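Local coordinates for protein ribose-phosphate pyrophosphokinase (Thermus thermophilus, PDB 5T3O) that probably transfers the pyrophosphoryl group of ATP to the 1-hydroxyl of ribose 5-phosphate, making the PRPP needed for nucleotide synthesis, at residues 3-8 and 49-54; 40-45 and 69-74; 80-85 and 119-124; 113-118 and 134-139. One frame throughout, in Å; residues are numbered along the deposited sequence.

Interaction 1 (3-8 and 49-54); sequences LIFSGQ and GDVFIV
Phe-5 and Phe-52 meet through their main chains at the centre of a parallel pair formed by strands 3-6 and 50-54, the first two strands of a five-stranded parallel sheet. Phe-5 N donates to Phe-52 O at 2.9 Å, and Phe-5 O accepts from Val-54 N at 2.8 Å. Leu-3 N and Phe-52 N continue the ladder at one end, and Gly-7 N closes it on Val-54 O at the other.

The side chain of Phe-5 can be followed outward. Its CB lies 4.0 Å from Phe-52 O and 4.4 Å from Ile-53 CG1. With CG anti to the carbonyl carbon (chi1 -60°), the ring swings back toward Val-51: CD2 comes 4.2 Å from Val-51 CG2, while Phe-52 O sits at the ring edge. The far CE1 corner reaches Tyr-42 in an edge-to-face pair. A broad ring suits this place because it can span from Val-51 and Ile-53 on the neighbouring strand to Tyr-42 and to Met-71 of helix 61-77.

On the other face, Ile-4 turns its CD1 tip 3.5 Å from Val-54 CG2, and helix 11-19 covers both residues. Phe-52 on that face packs against helix 286-298. Ser-6 suits the strand end: its OG donates to Gly-7 O and accepts from a water that also donates to Val-54 O at 2.8 Å. The chemistry thus divides in two: hydrocarbon fills both faces between helices, while the peptide groups facing each other between the strands are paired, and a hydroxyl and a water finish the bonding where strand gives way to loop.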
# COMPACT_ATOMS: atom_id res chain seq x y z
N LEU A 3 9.71 22.41 -15.50
CA LEU A 3 8.66 23.39 -15.18
C LEU A 3 8.68 23.74 -13.70
O LEU A 3 8.99 22.90 -12.85
CB LEU A 3 7.28 22.86 -15.56
CG LEU A 3 6.94 22.57 -17.02
CD1 LEU A 3 7.48 23.64 -17.97
CD2 LEU A 3 7.41 21.19 -17.45
N ILE A 4 8.33 24.99 -13.39
CA ILE A 4 8.33 25.50 -12.02
C ILE A 4 7.00 26.24 -11.78
O ILE A 4 6.51 26.95 -12.65
CB ILE A 4 9.60 26.36 -11.71
CG1 ILE A 4 9.48 27.12 -10.38
CG2 ILE A 4 9.92 27.32 -12.85
CD1 ILE A 4 9.99 26.35 -9.18
N PHE A 5 6.42 26.02 -10.60
CA PHE A 5 5.14 26.60 -10.22
C PHE A 5 5.19 27.05 -8.78
O PHE A 5 6.00 26.56 -7.99
CB PHE A 5 4.01 25.58 -10.38
CG PHE A 5 3.84 25.07 -11.78
CD1 PHE A 5 2.99 25.72 -12.67
CD2 PHE A 5 4.54 23.95 -12.21
CE1 PHE A 5 2.83 25.24 -13.96
CE2 PHE A 5 4.38 23.48 -13.50
CZ PHE A 5 3.53 24.12 -14.38
N SER A 6 4.32 28.00 -8.44
CA SER A 6 4.21 28.51 -7.09
C SER A 6 2.77 28.41 -6.61
O SER A 6 1.83 28.55 -7.41
CB SER A 6 4.65 29.98 -7.05
OG SER A 6 4.59 30.50 -5.73
N GLY A 7 2.59 28.19 -5.32
CA GLY A 7 1.31 28.49 -4.69
C GLY A 7 1.20 29.99 -4.44
O GLY A 7 1.80 30.80 -5.16
N GLN A 8 0.44 30.35 -3.41
CA GLN A 8 0.24 31.75 -3.01
C GLN A 8 1.12 32.18 -1.82
O GLN A 8 1.09 33.34 -1.44
CB GLN A 8 -1.23 31.98 -2.65
CG GLN A 8 -2.19 31.76 -3.81
CD GLN A 8 -3.65 32.10 -3.50
OE1 GLN A 8 -4.46 32.21 -4.42
NE2 GLN A 8 -3.99 32.28 -2.22
N GLY A 49 6.50 16.21 -17.74
CA GLY A 49 7.40 17.22 -17.22
C GLY A 49 8.01 16.81 -15.90
O GLY A 49 7.50 15.92 -15.22
N ASP A 50 9.12 17.47 -15.55
CA ASP A 50 9.76 17.34 -14.25
C ASP A 50 9.36 18.60 -13.49
O ASP A 50 9.96 19.67 -13.68
CB ASP A 50 11.29 17.24 -14.42
CG ASP A 50 12.02 16.90 -13.13
OD1 ASP A 50 11.39 16.42 -12.17
OD2 ASP A 50 13.25 17.09 -13.07
N VAL A 51 8.31 18.50 -12.67
CA VAL A 51 7.63 19.70 -12.16
C VAL A 51 8.02 19.95 -10.71
O VAL A 51 8.17 19.01 -9.94
CB VAL A 51 6.08 19.76 -12.44
CG1 VAL A 51 5.60 18.59 -13.29
CG2 VAL A 51 5.24 19.95 -11.19
N PHE A 52 8.20 21.22 -10.38
CA PHE A 52 8.63 21.65 -9.05
C PHE A 52 7.61 22.66 -8.58
O PHE A 52 7.29 23.60 -9.30
CB PHE A 52 10.03 22.27 -9.12
CG PHE A 52 11.10 21.28 -9.45
CD1 PHE A 52 11.28 20.84 -10.76
CD2 PHE A 52 11.92 20.77 -8.46
CE1 PHE A 52 12.26 19.91 -11.06
CE2 PHE A 52 12.90 19.83 -8.76
CZ PHE A 52 13.07 19.41 -10.06
N ILE A 53 7.04 22.43 -7.40
CA ILE A 53 5.98 23.28 -6.88
C ILE A 53 6.51 23.88 -5.61
O ILE A 53 6.89 23.14 -4.70
CB ILE A 53 4.67 22.50 -6.64
CG1 ILE A 53 4.14 21.93 -7.95
CG2 ILE A 53 3.61 23.40 -6.02
CD1 ILE A 53 3.20 20.75 -7.78
N VAL A 54 6.57 25.22 -5.57
CA VAL A 54 7.11 25.98 -4.44
C VAL A 54 6.00 26.44 -3.50
O VAL A 54 5.10 27.17 -3.91
CB VAL A 54 7.92 27.22 -4.91
CG1 VAL A 54 8.50 27.98 -3.73
CG2 VAL A 54 9.04 26.80 -5.84
O HOH W 1 5.22 29.94 -3.26

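Interaction 2 (40-45 and 69-74); sequences VRYEES and LMMVDA. With SO4 (sulfate ion), chain H.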
# COMPACT_ATOMS: atom_id res chain seq x y z
N VAL A 40 -7.73 24.40 -7.89
CA VAL A 40 -6.40 24.54 -8.47
C VAL A 40 -6.49 24.13 -9.94
O VAL A 40 -7.29 23.27 -10.30
CB VAL A 40 -5.40 23.68 -7.68
CG1 VAL A 40 -4.10 23.45 -8.43
CG2 VAL A 40 -5.11 24.33 -6.34
N ARG A 41 -5.68 24.76 -10.78
CA ARG A 41 -5.71 24.50 -12.21
C ARG A 41 -4.40 24.90 -12.85
O ARG A 41 -3.87 25.98 -12.55
CB ARG A 41 -6.85 25.26 -12.88
CG ARG A 41 -7.12 24.88 -14.32
CD ARG A 41 -8.33 25.63 -14.85
NE ARG A 41 -8.72 25.19 -16.19
CZ ARG A 41 -8.21 25.63 -17.34
NH1 ARG A 41 -7.25 26.57 -17.37
NH2 ARG A 41 -8.66 25.13 -18.49
N TYR A 42 -3.88 24.03 -13.72
CA TYR A 42 -2.71 24.35 -14.52
C TYR A 42 -3.19 24.77 -15.89
O TYR A 42 -4.01 24.09 -16.50
CB TYR A 42 -1.78 23.14 -14.63
CG TYR A 42 -1.11 22.74 -13.33
CD1 TYR A 42 0.04 23.37 -12.90
CD2 TYR A 42 -1.62 21.70 -12.56
CE1 TYR A 42 0.66 23.01 -11.72
CE2 TYR A 42 -1.00 21.32 -11.38
CZ TYR A 42 0.13 21.98 -10.96
OH TYR A 42 0.76 21.62 -9.79
N GLU A 43 -2.68 25.90 -16.37
CA GLU A 43 -3.15 26.50 -17.62
C GLU A 43 -2.48 25.84 -18.83
O GLU A 43 -3.11 25.66 -19.88
CB GLU A 43 -2.92 28.03 -17.63
CG GLU A 43 -3.21 28.77 -16.32
CD GLU A 43 -4.66 28.74 -15.86
OE1 GLU A 43 -5.34 27.70 -15.97
OE2 GLU A 43 -5.12 29.79 -15.36
N GLU A 44 -1.20 25.50 -18.67
CA GLU A 44 -0.38 24.83 -19.69
C GLU A 44 -0.24 23.33 -19.40
O GLU A 44 -0.39 22.89 -18.26
CB GLU A 44 1.03 25.48 -19.72
CG GLU A 44 1.95 25.11 -18.54
CD GLU A 44 3.03 26.16 -18.25
OE1 GLU A 44 2.68 27.35 -18.08
OE2 GLU A 44 4.23 25.79 -18.17
N SER A 45 0.08 22.56 -20.44
CA SER A 45 0.37 21.14 -20.28
C SER A 45 1.62 20.93 -19.41
O SER A 45 2.59 21.67 -19.55
CB SER A 45 0.57 20.48 -21.65
OG SER A 45 0.81 19.09 -21.53
N LEU A 69 -0.92 20.29 -1.53
CA LEU A 69 -1.46 18.94 -1.70
C LEU A 69 -2.24 18.82 -3.00
O LEU A 69 -2.00 17.89 -3.77
CB LEU A 69 -2.29 18.49 -0.50
CG LEU A 69 -1.52 18.28 0.81
CD1 LEU A 69 -2.48 18.04 1.96
CD2 LEU A 69 -0.50 17.16 0.73
N MET A 70 -3.11 19.80 -3.28
CA MET A 70 -3.91 19.81 -4.50
C MET A 70 -3.08 19.97 -5.79
O MET A 70 -3.37 19.32 -6.81
CB MET A 70 -5.01 20.88 -4.45
CG MET A 70 -6.15 20.58 -3.49
SD MET A 70 -7.31 21.96 -3.31
CE MET A 70 -8.06 22.01 -4.91
N MET A 71 -2.08 20.85 -5.73
CA MET A 71 -1.21 21.09 -6.89
C MET A 71 -0.36 19.87 -7.23
O MET A 71 -0.18 19.56 -8.40
CB MET A 71 -0.32 22.33 -6.66
CG MET A 71 -1.07 23.64 -6.89
SD MET A 71 -0.06 25.12 -6.72
CE MET A 71 0.72 25.12 -8.33
N VAL A 72 0.15 19.18 -6.22
CA VAL A 72 0.87 17.92 -6.40
C VAL A 72 -0.05 16.86 -7.01
O VAL A 72 0.32 16.20 -7.98
CB VAL A 72 1.50 17.42 -5.08
CG1 VAL A 72 2.00 15.98 -5.19
CG2 VAL A 72 2.64 18.33 -4.66
N ASP A 73 -1.25 16.72 -6.46
CA ASP A 73 -2.27 15.78 -6.97
C ASP A 73 -2.69 16.09 -8.40
O ASP A 73 -2.80 15.19 -9.23
CB ASP A 73 -3.50 15.78 -6.05
CG ASP A 73 -4.56 14.78 -6.48
OD1 ASP A 73 -4.27 13.57 -6.46
OD2 ASP A 73 -5.69 15.19 -6.85
N ALA A 74 -2.92 17.37 -8.69
CA ALA A 74 -3.29 17.80 -10.03
C ALA A 74 -2.15 17.62 -11.06
O ALA A 74 -2.40 17.31 -12.22
CB ALA A 74 -3.75 19.25 -10.01
S SO4 H . -2.45 17.65 -21.68
O1 SO4 H . -1.06 17.17 -21.69
O2 SO4 H . -2.55 18.86 -22.53
O3 SO4 H . -3.36 16.61 -22.20
O4 SO4 H . -2.79 18.02 -20.29
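Val-40 and Tyr-42 point from one strand of a beta hairpin (28-32 with 38-42) onto helix 61-77. The hairpin probably corresponds to the flag region of PRPP synthases, and its loop residues Phe-33, Asn-35 and Asn-37 bind ADP. Branched Val-40 straddles two methionines. Its side chain crosses that of Met-71 at about a right angle, with Val-40 CG1 3.4 Å from Met-71 CG, tighter than usual; it crosses that of Met-70 obliquely, with Val-40 CG2 3.9 Å from Met-70 CB. Flexible methionines, both bent at their last torsion, mould themselves to such a branched neighbour.

Tyr-42 turns an edge of its ring to the helix. Its hydroxyl donates to Met-71 O at 2.7 Å from well above the carbonyl plane (49° out). Ala-74 CB lies at the ring edge, 3.7 Å from Tyr-42 CE2; its small size lets the ring come close. The Met-71 CE methyl lies by the CE1 side of the ring, 4.0 Å from Tyr-42 CE1, and is close to OH as well.

Arg-102 of the second subunit bonds to Tyr-42 O and also to a sulfate among three subunits, probably matching the allosteric phosphate site of class I relatives. Ser-45 OG donates to sulfate O1 at 2.7 Å.

Interaction 3 (80-85 and 119-124); sequences AARVTA and ADRVLT
Asp-120 and Val-83 pair by two bonds that start a parallel strand contact. Val-83 N donates to Asp-120 OD2 at 2.9 Å, meeting the anti side of the carboxylate about 19° from its plane. In return Asp-120 N donates to Val-83 O at 2.9 Å, and Arg-121 N adds a weak bond to the same oxygen. An aspartate suits this spot because its short side chain appears to take the place of the strand carbonyl that a regular ladder would offer Val-83 N; its other oxygen, OD1, is taken by Lys-76. Beyond, the regular ladder takes over: Ala-85 N to Arg-121 O at 2.8 Å and Leu-123 N to Ala-85 O at 2.9 Å.

Two arginines rise on one face. Arg-121 NE lies over one face of the Arg-82 guanidinium, 4.0 Å from Arg-82 NH2, with the two planes 72° apart. Anions surround the pair: Asp-50 takes Arg-82 NE, Glu-48 of the fourth subunit takes its NH2, and Asp-141 takes Arg-121 NH1. Arg-82 NH1 donates to Ile-296 O, and Arg-121 NH2 to Ser-79 of the fourth subunit. A water accepts from Arg-82 NH2 at 3.0 Å and weakly from Arg-121 NE. Thr-84 and Arg-121 lie side by side, pointing the same way.

The two strands, joined through helix 106-117, make a beta-alpha-beta crossover, the repeating unit of the parallel alpha/beta sheet in this PRTase-like N-terminal domain.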
# COMPACT_ATOMS: atom_id res chain seq x y z
N ALA A 80 2.40 14.51 -15.14
CA ALA A 80 3.78 14.86 -14.87
C ALA A 80 4.58 13.56 -14.70
O ALA A 80 4.10 12.60 -14.11
CB ALA A 80 3.89 15.71 -13.63
N ALA A 81 5.80 13.55 -15.26
CA ALA A 81 6.72 12.43 -15.11
C ALA A 81 7.25 12.36 -13.68
O ALA A 81 7.48 11.28 -13.16
CB ALA A 81 7.88 12.55 -16.09
N ARG A 82 7.45 13.52 -13.06
CA ARG A 82 7.95 13.61 -11.70
C ARG A 82 7.47 14.91 -11.05
O ARG A 82 7.35 15.93 -11.72
CB ARG A 82 9.47 13.54 -11.71
CG ARG A 82 10.10 13.50 -10.33
CD ARG A 82 11.57 13.09 -10.37
NE ARG A 82 12.45 14.12 -10.93
CZ ARG A 82 13.79 14.04 -10.93
NH1 ARG A 82 14.51 15.02 -11.46
NH2 ARG A 82 14.41 12.99 -10.38
N VAL A 83 7.17 14.87 -9.75
CA VAL A 83 6.81 16.10 -9.05
C VAL A 83 7.54 16.22 -7.72
O VAL A 83 7.56 15.30 -6.92
CB VAL A 83 5.27 16.40 -8.99
CG1 VAL A 83 4.44 15.30 -9.60
CG2 VAL A 83 4.76 16.80 -7.60
N THR A 84 8.17 17.38 -7.54
CA THR A 84 8.91 17.68 -6.34
C THR A 84 8.17 18.77 -5.59
O THR A 84 7.74 19.75 -6.18
CB THR A 84 10.32 18.18 -6.69
OG1 THR A 84 10.98 17.19 -7.49
CG2 THR A 84 11.16 18.46 -5.43
N ALA A 85 8.00 18.56 -4.29
CA ALA A 85 7.46 19.58 -3.41
C ALA A 85 8.64 20.42 -2.94
O ALA A 85 9.45 19.98 -2.13
CB ALA A 85 6.74 18.94 -2.24
N ALA A 119 3.60 13.36 -4.28
CA ALA A 119 4.94 13.94 -4.34
C ALA A 119 5.97 12.82 -4.47
O ALA A 119 5.91 11.87 -3.72
CB ALA A 119 5.23 14.74 -3.08
N ASP A 120 6.88 12.95 -5.44
CA ASP A 120 7.99 12.00 -5.63
C ASP A 120 9.22 12.39 -4.82
O ASP A 120 10.03 11.53 -4.49
CB ASP A 120 8.37 11.90 -7.11
CG ASP A 120 7.23 11.44 -7.97
OD1 ASP A 120 6.62 10.40 -7.64
OD2 ASP A 120 6.93 12.12 -8.97
N ARG A 121 9.38 13.68 -4.54
CA ARG A 121 10.48 14.15 -3.69
C ARG A 121 10.18 15.51 -3.05
O ARG A 121 9.25 16.22 -3.46
CB ARG A 121 11.82 14.20 -4.46
CG ARG A 121 11.71 14.77 -5.87
CD ARG A 121 13.07 15.10 -6.52
NE ARG A 121 13.95 13.94 -6.56
CZ ARG A 121 14.96 13.66 -5.73
NH1 ARG A 121 15.32 14.47 -4.73
NH2 ARG A 121 15.63 12.54 -5.91
N VAL A 122 10.98 15.83 -2.05
CA VAL A 122 10.91 17.09 -1.35
C VAL A 122 12.27 17.80 -1.49
O VAL A 122 13.32 17.16 -1.40
CB VAL A 122 10.54 16.88 0.13
CG1 VAL A 122 10.60 18.18 0.92
CG2 VAL A 122 9.15 16.25 0.24
N LEU A 123 12.20 19.11 -1.71
CA LEU A 123 13.36 20.00 -1.64
C LEU A 123 13.06 21.06 -0.56
O LEU A 123 12.11 21.83 -0.69
CB LEU A 123 13.58 20.68 -2.99
CG LEU A 123 14.99 21.14 -3.40
CD1 LEU A 123 14.86 22.33 -4.34
CD2 LEU A 123 15.92 21.48 -2.25
N THR A 124 13.87 21.09 0.49
CA THR A 124 13.63 21.98 1.63
C THR A 124 14.93 22.54 2.22
O THR A 124 16.02 22.04 1.93
CB THR A 124 12.80 21.24 2.71
OG1 THR A 124 12.33 22.18 3.69
CG2 THR A 124 13.61 20.14 3.40
O HOH W 2 13.47 11.04 -8.26

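Interaction 4 (113-118 and 134-139); sequences LLQTAG and GFFKIP
Gln-115, Ile-138 and Phe-136 hold the last turn of helix 106-117 against the loop leading to strand 140-143. Gln-115 leaves the helix with CG beside its own backbone N (chi1 -73°) and stays extended from there, which lets its aliphatic part slide past Ile-138 in the opposite direction, with CG 3.9 Å from Ile-138 CG2 and 4.0 Å from Ile-138 CD1. The amide end rests beside the main chain of Lys-137. Ile-138 places CG1 between its backbone N and carbonyl carbon (chi1 63°), which turns CD1 to the helix.

Deeper in, Leu-114 CD2 touches the edge of the Phe-136 ring, 4.0 Å from CE2. Phe-136 in turn packs on Ala-111 and Val-122. Lys-137 leaves the contact: its chain bends away and NZ pairs with Asp-112 of the fifth subunit.

A Schellman motif ends the helix, with Ala-119 N bonded to Leu-114 O and Gly-118 N weakly to Gln-115 O; Gly-118 adopts a positive phi (123°) that would jam a side chain against the preceding carbonyl.

The contact is graded: leucine and phenylalanine bury hydrocarbon inside, an isoleucine rests on the CG methylene of the glutamine, the glutamine amide lies beside the Lys-137 backbone, and the lysine charge goes to a neighbouring subunit.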
# COMPACT_ATOMS: atom_id res chain seq x y z
N LEU A 113 0.80 12.56 4.01
CA LEU A 113 -0.18 13.29 3.18
C LEU A 113 0.40 13.73 1.84
O LEU A 113 -0.26 13.64 0.81
CB LEU A 113 -0.71 14.55 3.90
CG LEU A 113 -1.98 14.47 4.77
CD1 LEU A 113 -2.32 13.09 5.30
CD2 LEU A 113 -1.92 15.49 5.90
N LEU A 114 1.61 14.26 1.88
CA LEU A 114 2.33 14.69 0.67
C LEU A 114 2.55 13.50 -0.26
O LEU A 114 2.36 13.60 -1.46
CB LEU A 114 3.70 15.28 1.03
CG LEU A 114 4.04 16.79 1.01
CD1 LEU A 114 2.89 17.74 0.76
CD2 LEU A 114 4.79 17.16 2.28
N GLN A 115 2.96 12.38 0.31
CA GLN A 115 3.17 11.15 -0.47
C GLN A 115 1.90 10.63 -1.12
O GLN A 115 1.92 10.24 -2.28
CB GLN A 115 3.83 10.07 0.39
CG GLN A 115 5.28 10.40 0.64
CD GLN A 115 5.87 9.70 1.84
OE1 GLN A 115 5.32 8.72 2.38
NE2 GLN A 115 6.98 10.22 2.29
N THR A 116 0.77 10.63 -0.39
CA THR A 116 -0.45 10.09 -1.00
C THR A 116 -1.01 11.08 -2.02
O THR A 116 -1.52 10.66 -3.05
CB THR A 116 -1.49 9.57 0.02
OG1 THR A 116 -2.22 10.65 0.59
CG2 THR A 116 -0.82 8.77 1.10
N ALA A 117 -0.82 12.38 -1.78
CA ALA A 117 -1.10 13.39 -2.81
C ALA A 117 -0.33 13.17 -4.12
O ALA A 117 -0.81 13.55 -5.20
CB ALA A 117 -0.82 14.79 -2.28
N GLY A 118 0.87 12.58 -4.02
CA GLY A 118 1.65 12.14 -5.18
C GLY A 118 3.06 12.72 -5.33
O GLY A 118 3.67 12.57 -6.39
N GLY A 134 13.80 11.36 8.25
CA GLY A 134 13.28 10.01 8.42
C GLY A 134 11.76 9.83 8.50
O GLY A 134 11.29 8.69 8.57
N PHE A 135 11.01 10.94 8.52
CA PHE A 135 9.55 10.91 8.40
C PHE A 135 9.09 10.75 6.96
O PHE A 135 7.96 10.34 6.73
CB PHE A 135 8.89 12.19 8.98
CG PHE A 135 9.10 12.40 10.46
CD1 PHE A 135 9.53 11.38 11.31
CD2 PHE A 135 8.81 13.64 11.03
CE1 PHE A 135 9.70 11.60 12.66
CE2 PHE A 135 8.97 13.86 12.39
CZ PHE A 135 9.42 12.84 13.21
N PHE A 136 9.97 11.04 6.00
CA PHE A 136 9.68 10.85 4.58
C PHE A 136 10.24 9.51 4.08
O PHE A 136 11.40 9.21 4.32
CB PHE A 136 10.25 12.00 3.77
CG PHE A 136 9.57 13.31 4.01
CD1 PHE A 136 9.87 14.07 5.13
CD2 PHE A 136 8.59 13.77 3.15
CE1 PHE A 136 9.22 15.28 5.37
CE2 PHE A 136 7.94 14.97 3.38
CZ PHE A 136 8.26 15.73 4.49
N LYS A 137 9.40 8.69 3.45
CA LYS A 137 9.83 7.59 2.56
C LYS A 137 10.48 8.11 1.28
O LYS A 137 11.50 7.62 0.87
CB LYS A 137 8.64 6.68 2.21
CG LYS A 137 8.95 5.46 1.32
CD LYS A 137 10.20 4.68 1.74
CE LYS A 137 10.15 4.22 3.18
NZ LYS A 137 11.50 3.86 3.71
N ILE A 138 9.86 9.10 0.64
CA ILE A 138 10.42 9.74 -0.55
C ILE A 138 11.73 10.49 -0.26
O ILE A 138 11.97 10.88 0.88
CB ILE A 138 9.43 10.68 -1.28
CG1 ILE A 138 9.00 11.87 -0.38
CG2 ILE A 138 8.28 9.85 -1.84
CD1 ILE A 138 8.02 12.83 -1.02
N PRO A 139 12.57 10.68 -1.30
CA PRO A 139 13.82 11.43 -1.12
C PRO A 139 13.57 12.89 -0.75
O PRO A 139 12.74 13.54 -1.40
CB PRO A 139 14.50 11.36 -2.50
CG PRO A 139 13.87 10.20 -3.18
CD PRO A 139 12.48 10.09 -2.65

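In the fold
Starting at the N terminus, interaction 1 brings strand 50-54 back beside strand 2-6, enclosing helix 11-19 and the 28-32/38-42 hairpin. Interaction 2 begins inside that loop and ends beyond it, so the two cross; they share packing around Tyr-42, Phe-5 and Ile-53 where the hairpin meets the sheet. Interaction 3 opens after both and pairs strand 82-87 with 121-125, closing the loop round helix 106-117. Interaction 4 starts within that loop and crosses it, tying the helix end to the segment before strand 140-143. Interactions 1 and 3 share the sheet through neighbouring strands 50-54 and 82-87, while Leu-69 against Leu-114 joins 2 and 4.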